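DegV domain-containing protein Cgl2349/cg2579 (Corynebacterium glutamicum, PDB 3EGL) binds long-chain fatty acids such as palmitate and may take part in lipid transport or fatty acid metabolism. Local coordinates at residues R40-L45 and L247-G252; T139-H144 and G177-A182. All coordinates share one frame; numbering follows the deposited sequence.

Interaction 1 (R40-L45 and L247-G252); sequences RSTSGL and LAVHSG. With PLM (palmitic acid), chain D.
The carboxylate end of the fatty-acid pocket of this DegV protein is built where the edge strand 40-43 meets the last turn of helix 245-251, and Thr42 and His250 join them beside the palmitate head. Thr42 OG1 is gripped twice: it receives a hydrogen bond from His250 NE2 at 2.8 Å and gives its own proton to palmitate O2, also at 2.8 Å. The imidazole N-H is well aimed, since OG1 lies only 7° out of the ring plane, at its edge. A threonine suits this place because one hydroxyl can accept and donate at once; the ring, a second-shell group for the carboxylate, probably helps to turn the hydroxyl proton to the lipid by giving OG1 its N-H. Thr42 chi1 of 76° sets OG1 between the backbone N and the carbonyl carbon, leaving CG2 for the helix.

That methyl meets Val249 tip to tip, CG2 lying 3.7 Å from Val249 CB, a small apolar patch behind the polar pair. Val249 CG1 also sits over the centre of one face of the His250 ring. Histidine suits the place because one ring gives an N-H to Thr42 from NE2 and sets the adjacent carbon, CD2, against the lipid chain, 3.3 Å from palmitate C6. Farther along the tail, Leu247 CB lies 3.7 Å from palmitate CC and Ser251 CB 3.7 Å from palmitate CB.

Ser76 OG, on another part of the pocket wall, also hydrogen-bonds the palmitate. Loops pack against the helix, at Ser13 and Ile71 on Leu247 and at Ser152 and Arg154 on His250. Strand 40-43 is the outermost of its five-stranded sheet: along one edge it pairs antiparallel with strand 26-35, through backbone bonds of Ser41 with Met34 and Ser43 with His32, while its Thr42 side chain meets helix 245-251.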
loop_
_atom_site.group_PDB
_atom_site.type_symbol
_atom_site.label_atom_id
_atom_site.label_comp_id
_atom_site.label_asym_id
_atom_site.label_seq_id
_atom_site.Cartn_x
_atom_site.Cartn_y
_atom_site.Cartn_z
ATOM N N ARG A 40 4.790 -18.684 10.152
ATOM C CA ARG A 40 5.267 -17.342 9.964
ATOM C C ARG A 40 4.292 -16.393 10.627
ATOM O O ARG A 40 3.086 -16.633 10.622
ATOM C CB ARG A 40 5.441 -17.030 8.483
ATOM C CG ARG A 40 6.764 -17.494 7.994
ATOM C CD ARG A 40 7.009 -17.101 6.574
ATOM N NE ARG A 40 8.272 -17.667 6.098
ATOM C CZ ARG A 40 8.464 -18.953 5.768
ATOM N NH1 ARG A 40 7.476 -19.847 5.869
ATOM N NH2 ARG A 40 9.656 -19.353 5.333
ATOM N N SER A 41 4.820 -15.347 11.246
ATOM C CA SER A 41 3.964 -14.254 11.708
ATOM C C SER A 41 4.650 -12.924 11.493
ATOM O O SER A 41 5.828 -12.860 11.083
ATOM C CB SER A 41 3.543 -14.422 13.162
ATOM O OG SER A 41 4.687 -14.472 13.963
ATOM N N THR A 42 3.896 -11.864 11.753
ATOM C CA THR A 42 4.336 -10.535 11.404
ATOM C C THR A 42 4.117 -9.558 12.532
ATOM O O THR A 42 3.359 -9.793 13.439
ATOM C CB THR A 42 3.665 -10.011 10.111
ATOM O OG1 THR A 42 2.307 -9.611 10.366
ATOM C CG2 THR A 42 3.712 -11.062 8.997
ATOM N N SER A 43 4.759 -8.419 12.415
ATOM C CA SER A 43 4.777 -7.453 13.465
ATOM C C SER A 43 4.919 -6.050 12.848
ATOM O O SER A 43 5.682 -5.838 11.893
ATOM C CB SER A 43 5.987 -7.801 14.298
ATOM O OG SER A 43 6.088 -6.940 15.362
ATOM N N GLY A 44 4.171 -5.095 13.369
ATOM C CA GLY A 44 4.353 -3.703 12.952
ATOM C C GLY A 44 5.654 -3.108 13.461
ATOM O O GLY A 44 6.422 -3.771 14.160
ATOM N N LEU A 45 5.932 -1.870 13.066
ATOM C CA LEU A 45 7.127 -1.189 13.533
ATOM C C LEU A 45 6.884 -0.608 14.904
ATOM O O LEU A 45 5.803 -0.066 15.147
ATOM C CB LEU A 45 7.473 -0.059 12.605
ATOM C CG LEU A 45 7.914 -0.540 11.216
ATOM C CD1 LEU A 45 7.979 0.639 10.237
ATOM C CD2 LEU A 45 9.239 -1.317 11.306
ATOM N N LEU A 247 3.316 -8.856 3.803
ATOM C CA LEU A 247 1.945 -9.001 3.401
ATOM C C LEU A 247 1.683 -10.392 2.837
ATOM O O LEU A 247 0.583 -10.908 2.980
ATOM C CB LEU A 247 1.531 -7.900 2.417
ATOM C CG LEU A 247 1.877 -6.458 2.831
ATOM C CD1 LEU A 247 1.496 -5.478 1.708
ATOM C CD2 LEU A 247 1.211 -6.071 4.178
ATOM N N ALA A 248 2.694 -11.009 2.226
ATOM C CA ALA A 248 2.517 -12.312 1.566
ATOM C C ALA A 248 2.193 -13.348 2.610
ATOM O O ALA A 248 1.419 -14.303 2.351
ATOM C CB ALA A 248 3.750 -12.717 0.774
ATOM N N VAL A 249 2.724 -13.136 3.819
ATOM C CA VAL A 249 2.340 -13.984 4.941
ATOM C C VAL A 249 0.797 -14.044 5.088
ATOM O O VAL A 249 0.233 -15.117 5.360
ATOM C CB VAL A 249 2.941 -13.500 6.267
ATOM C CG1 VAL A 249 2.331 -14.300 7.418
ATOM C CG2 VAL A 249 4.499 -13.552 6.256
ATOM N N HIS A 250 0.112 -12.911 4.892
ATOM C CA HIS A 250 -1.313 -12.858 5.139
ATOM C C HIS A 250 -2.176 -12.981 3.897
ATOM O O HIS A 250 -3.372 -13.249 4.008
ATOM C CB HIS A 250 -1.665 -11.593 5.911
ATOM C CG HIS A 250 -0.964 -11.483 7.237
ATOM N ND1 HIS A 250 -1.164 -12.384 8.268
ATOM C CD2 HIS A 250 -0.085 -10.560 7.706
ATOM C CE1 HIS A 250 -0.424 -12.026 9.310
ATOM N NE2 HIS A 250 0.255 -10.933 8.986
ATOM N N SER A 251 -1.596 -12.754 2.721
ATOM C CA SER A 251 -2.331 -12.962 1.475
ATOM C C SER A 251 -2.253 -14.415 1.001
ATOM O O SER A 251 -3.155 -14.880 0.353
ATOM C CB SER A 251 -1.803 -12.071 0.358
ATOM O OG SER A 251 -0.454 -12.410 0.004
ATOM N N GLY A 252 -1.176 -15.112 1.321
ATOM C CA GLY A 252 -0.951 -16.444 0.807
ATOM C C GLY A 252 -0.379 -16.419 -0.599
ATOM O O GLY A 252 -0.349 -15.356 -1.219
HETATM C C1 PLM D . 1.799 -6.140 11.037
HETATM O O1 PLM D . 1.179 -5.185 11.539
HETATM O O2 PLM D . 1.841 -7.208 11.670
HETATM C C2 PLM D . 2.464 -6.062 9.695
HETATM C C3 PLM D . 1.386 -5.854 8.635
HETATM C C4 PLM D . 0.591 -7.075 8.246
HETATM C C5 PLM D . -0.673 -6.541 7.576
HETATM C C6 PLM D . -1.513 -7.632 6.963
HETATM C C7 PLM D . -2.755 -7.006 6.371
HETATM C C8 PLM D . -3.491 -7.899 5.361
HETATM C C9 PLM D . -2.734 -7.945 4.032
HETATM C CA PLM D . -3.639 -8.312 2.847
HETATM C CB PLM D . -2.857 -8.816 1.640
HETATM C CC PLM D . -1.849 -7.839 1.015
HETATM C CD PLM D . -2.501 -7.021 -0.087
HETATM C CE PLM D . -1.518 -6.549 -1.139
HETATM C CF PLM D . -1.341 -5.028 -1.085
HETATM C CG PLM D . -2.237 -4.255 -2.050
#

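Interaction 2 (T139-H144 and G177-A182). With PLM (palmitic acid), chain D.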
loop_
_atom_site.group_PDB
_atom_site.type_symbol
_atom_site.label_atom_id
_atom_site.label_comp_id
_atom_site.label_asym_id
_atom_site.label_seq_id
_atom_site.Cartn_x
_atom_site.Cartn_y
_atom_site.Cartn_z
ATOM N N THR A 139 -7.760 -0.013 -3.862
ATOM C CA THR A 139 -6.914 -1.198 -3.709
ATOM C C THR A 139 -7.821 -2.417 -3.678
ATOM O O THR A 139 -8.672 -2.551 -2.778
ATOM C CB THR A 139 -6.022 -1.099 -2.413
ATOM O OG1 THR A 139 -5.124 0.016 -2.537
ATOM C CG2 THR A 139 -5.189 -2.363 -2.173
ATOM N N TRP A 140 -7.628 -3.293 -4.661
ATOM C CA TRP A 140 -8.293 -4.584 -4.696
ATOM C C TRP A 140 -7.271 -5.706 -4.576
ATOM O O TRP A 140 -6.118 -5.535 -4.979
ATOM C CB TRP A 140 -9.066 -4.784 -6.003
ATOM C CG TRP A 140 -10.209 -3.848 -6.253
ATOM C CD1 TRP A 140 -11.474 -3.993 -5.812
ATOM C CD2 TRP A 140 -10.200 -2.635 -7.052
ATOM N NE1 TRP A 140 -12.266 -2.970 -6.281
ATOM C CE2 TRP A 140 -11.517 -2.122 -7.043
ATOM C CE3 TRP A 140 -9.215 -1.948 -7.782
ATOM C CZ2 TRP A 140 -11.887 -0.950 -7.733
ATOM C CZ3 TRP A 140 -9.592 -0.780 -8.476
ATOM C CH2 TRP A 140 -10.916 -0.295 -8.424
ATOM N N ILE A 141 -7.690 -6.850 -4.028
ATOM C CA ILE A 141 -6.809 -8.032 -3.917
ATOM C C ILE A 141 -7.585 -9.276 -4.295
ATOM O O ILE A 141 -8.715 -9.506 -3.823
ATOM C CB ILE A 141 -6.253 -8.262 -2.477
ATOM C CG1 ILE A 141 -5.835 -6.953 -1.834
ATOM C CG2 ILE A 141 -5.017 -9.242 -2.461
ATOM C CD1 ILE A 141 -5.716 -7.090 -0.322
ATOM N N TYR A 142 -6.968 -10.046 -5.183
ATOM C CA TYR A 142 -7.408 -11.371 -5.545
ATOM C C TYR A 142 -6.641 -12.337 -4.670
ATOM O O TYR A 142 -5.382 -12.309 -4.616
ATOM C CB TYR A 142 -7.088 -11.701 -7.012
ATOM C CG TYR A 142 -7.196 -13.190 -7.332
ATOM C CD1 TYR A 142 -8.452 -13.820 -7.440
ATOM C CD2 TYR A 142 -6.048 -13.980 -7.489
ATOM C CE1 TYR A 142 -8.565 -15.190 -7.717
ATOM C CE2 TYR A 142 -6.148 -15.373 -7.763
ATOM C CZ TYR A 142 -7.414 -15.955 -7.871
ATOM O OH TYR A 142 -7.528 -17.284 -8.147
ATOM N N LEU A 143 -7.411 -13.195 -3.998
ATOM C CA LEU A 143 -6.855 -14.256 -3.190
ATOM C C LEU A 143 -7.068 -15.572 -3.886
ATOM O O LEU A 143 -8.183 -15.943 -4.251
ATOM C CB LEU A 143 -7.469 -14.255 -1.773
ATOM C CG LEU A 143 -7.240 -12.880 -1.133
ATOM C CD1 LEU A 143 -8.073 -12.681 0.113
ATOM C CD2 LEU A 143 -5.761 -12.636 -0.842
ATOM N N HIS A 144 -5.979 -16.285 -4.073
ATOM C CA HIS A 144 -6.035 -17.515 -4.806
ATOM C C HIS A 144 -6.529 -18.635 -3.893
ATOM O O HIS A 144 -7.082 -19.622 -4.365
ATOM C CB HIS A 144 -4.661 -17.805 -5.338
ATOM C CG HIS A 144 -4.610 -19.005 -6.214
ATOM N ND1 HIS A 144 -5.400 -19.135 -7.336
ATOM C CD2 HIS A 144 -3.834 -20.111 -6.160
ATOM C CE1 HIS A 144 -5.117 -20.274 -7.933
ATOM N NE2 HIS A 144 -4.176 -20.888 -7.235
ATOM N N GLY A 177 -10.058 2.161 5.367
ATOM C CA GLY A 177 -9.028 1.360 6.051
ATOM C C GLY A 177 -9.310 -0.149 6.194
ATOM O O GLY A 177 -8.383 -0.986 6.015
ATOM N N ARG A 178 -10.578 -0.477 6.514
ATOM C CA ARG A 178 -11.044 -1.838 6.779
ATOM C C ARG A 178 -11.193 -2.732 5.489
ATOM O O ARG A 178 -11.338 -2.247 4.343
ATOM C CB ARG A 178 -12.313 -1.784 7.682
ATOM C CG ARG A 178 -12.972 -3.163 8.192
ATOM C CD ARG A 178 -12.178 -4.000 9.283
ATOM N NE ARG A 178 -11.797 -3.241 10.493
ATOM C CZ ARG A 178 -10.606 -3.319 11.101
ATOM N NH1 ARG A 178 -10.345 -2.577 12.178
ATOM N NH2 ARG A 178 -9.654 -4.122 10.618
HETATM N N MSE A 179 -11.123 -4.044 5.682
HETATM C CA MSE A 179 -11.033 -4.981 4.579
HETATM C C MSE A 179 -12.386 -5.615 4.218
HETATM O O MSE A 179 -13.016 -6.219 5.062
HETATM C CB MSE A 179 -10.061 -6.072 4.975
HETATM C CG MSE A 179 -9.938 -7.071 3.910
HETATM SE SE MSE A 179 -8.403 -6.672 2.851
HETATM C CE MSE A 179 -7.414 -7.937 3.946
ATOM N N GLU A 180 -12.828 -5.503 2.973
ATOM C CA GLU A 180 -14.171 -5.907 2.620
ATOM C C GLU A 180 -14.187 -6.864 1.453
ATOM O O GLU A 180 -13.208 -6.941 0.711
ATOM C CB GLU A 180 -14.981 -4.683 2.236
ATOM C CG GLU A 180 -15.213 -3.687 3.347
ATOM C CD GLU A 180 -16.214 -2.602 2.951
ATOM O OE1 GLU A 180 -16.421 -2.377 1.720
ATOM O OE2 GLU A 180 -16.790 -1.982 3.884
ATOM N N ILE A 181 -15.294 -7.584 1.277
ATOM C CA ILE A 181 -15.427 -8.480 0.126
ATOM C C ILE A 181 -16.036 -7.665 -1.012
ATOM O O ILE A 181 -17.111 -7.057 -0.872
ATOM C CB ILE A 181 -16.308 -9.751 0.394
ATOM C CG1 ILE A 181 -15.875 -10.484 1.667
ATOM C CG2 ILE A 181 -16.292 -10.733 -0.832
ATOM C CD1 ILE A 181 -16.860 -11.545 2.131
ATOM N N ALA A 182 -15.316 -7.623 -2.120
ATOM C CA ALA A 182 -15.803 -6.929 -3.292
ATOM C C ALA A 182 -16.516 -7.903 -4.230
ATOM O O ALA A 182 -17.360 -7.476 -4.991
ATOM C CB ALA A 182 -14.658 -6.224 -4.012
HETATM C C1 PLM D . 1.799 -6.140 11.037
HETATM O O1 PLM D . 1.179 -5.185 11.539
HETATM O O2 PLM D . 1.841 -7.208 11.670
HETATM C C2 PLM D . 2.464 -6.062 9.695
HETATM C C3 PLM D . 1.386 -5.854 8.635
HETATM C C4 PLM D . 0.591 -7.075 8.246
HETATM C C5 PLM D . -0.673 -6.541 7.576
HETATM C C6 PLM D . -1.513 -7.632 6.963
HETATM C C7 PLM D . -2.755 -7.006 6.371
HETATM C C8 PLM D . -3.491 -7.899 5.361
HETATM C C9 PLM D . -2.734 -7.945 4.032
HETATM C CA PLM D . -3.639 -8.312 2.847
HETATM C CB PLM D . -2.857 -8.816 1.640
HETATM C CC PLM D . -1.849 -7.839 1.015
HETATM C CD PLM D . -2.501 -7.021 -0.087
HETATM C CE PLM D . -1.518 -6.549 -1.139
HETATM C CF PLM D . -1.341 -5.028 -1.085
HETATM C CG PLM D . -2.237 -4.255 -2.050
#
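Ile141 and Met179 touch across an intervening strand: 171-175 runs between 137-142 and 178-181, antiparallel to both, and no hydrogen bond joins the two outer segments directly. What bridges the gap in this mixed sheet of the DegV fold is side chains alone, at two separate points. On the lipid side, Ile141 CD1 lies 4.2 Å from the selenium of Met179, a selenomethionine. Both also pack on Phe174 of the strand between them.

Each also faces the palmitate tail. Met179 CE lies 3.9 Å from palmitate CA, whereas Ile141 CD1 makes a short approach to palmitate CD, 3.2 Å, whose exact length is doubtful. The chain of Met179 starts with CG anti to the backbone N (chi1 179°) and then bends at chi2 and chi3, which brings its methyl end to the lipid. Thr139 adds its methyl rather than its hydroxyl, CG2 lying 3.5 Å from palmitate CG, the last carbon of the tail. Apolar groups of varied shape suit a wall that must follow a bent hydrocarbon, as the van der Waals contacts of Met179 and Thr139 do.

The second point is made by Trp140, whose neighbours in the strand, Thr139 and Ile141, both touch the lipid. Its indole packs on Leu198 and Ala199 of helix 196-203, and Ala182, the residue just after strand 178-181, rests on Leu198 too, its small methyl fitting beside the large ring. Ala182 CB approaches the indole at its edge, near the ring plane, 4.3 Å from Trp140 CD1.

The two contacts, with centres 16 Å apart, line one palmitate. Of the two, interaction 1 alone binds the head, through Thr42, which His250 backs; along the tail they overlap, Leu247 and Ser251 sharing it with Ile141 and Met179, which interaction 2 supplies from the six-stranded sheet. Met179 lies well down the tail, its side chain about 12 Å from that of Thr42 and about 11 Å from that of Ser76, which both hydrogen-bond the head. The contacts also touch directly, Leu143 CD2 packing 3.6 Å from Ser251 O. Along the chain, interaction 2 is nested inside the loop that interaction 1 closes.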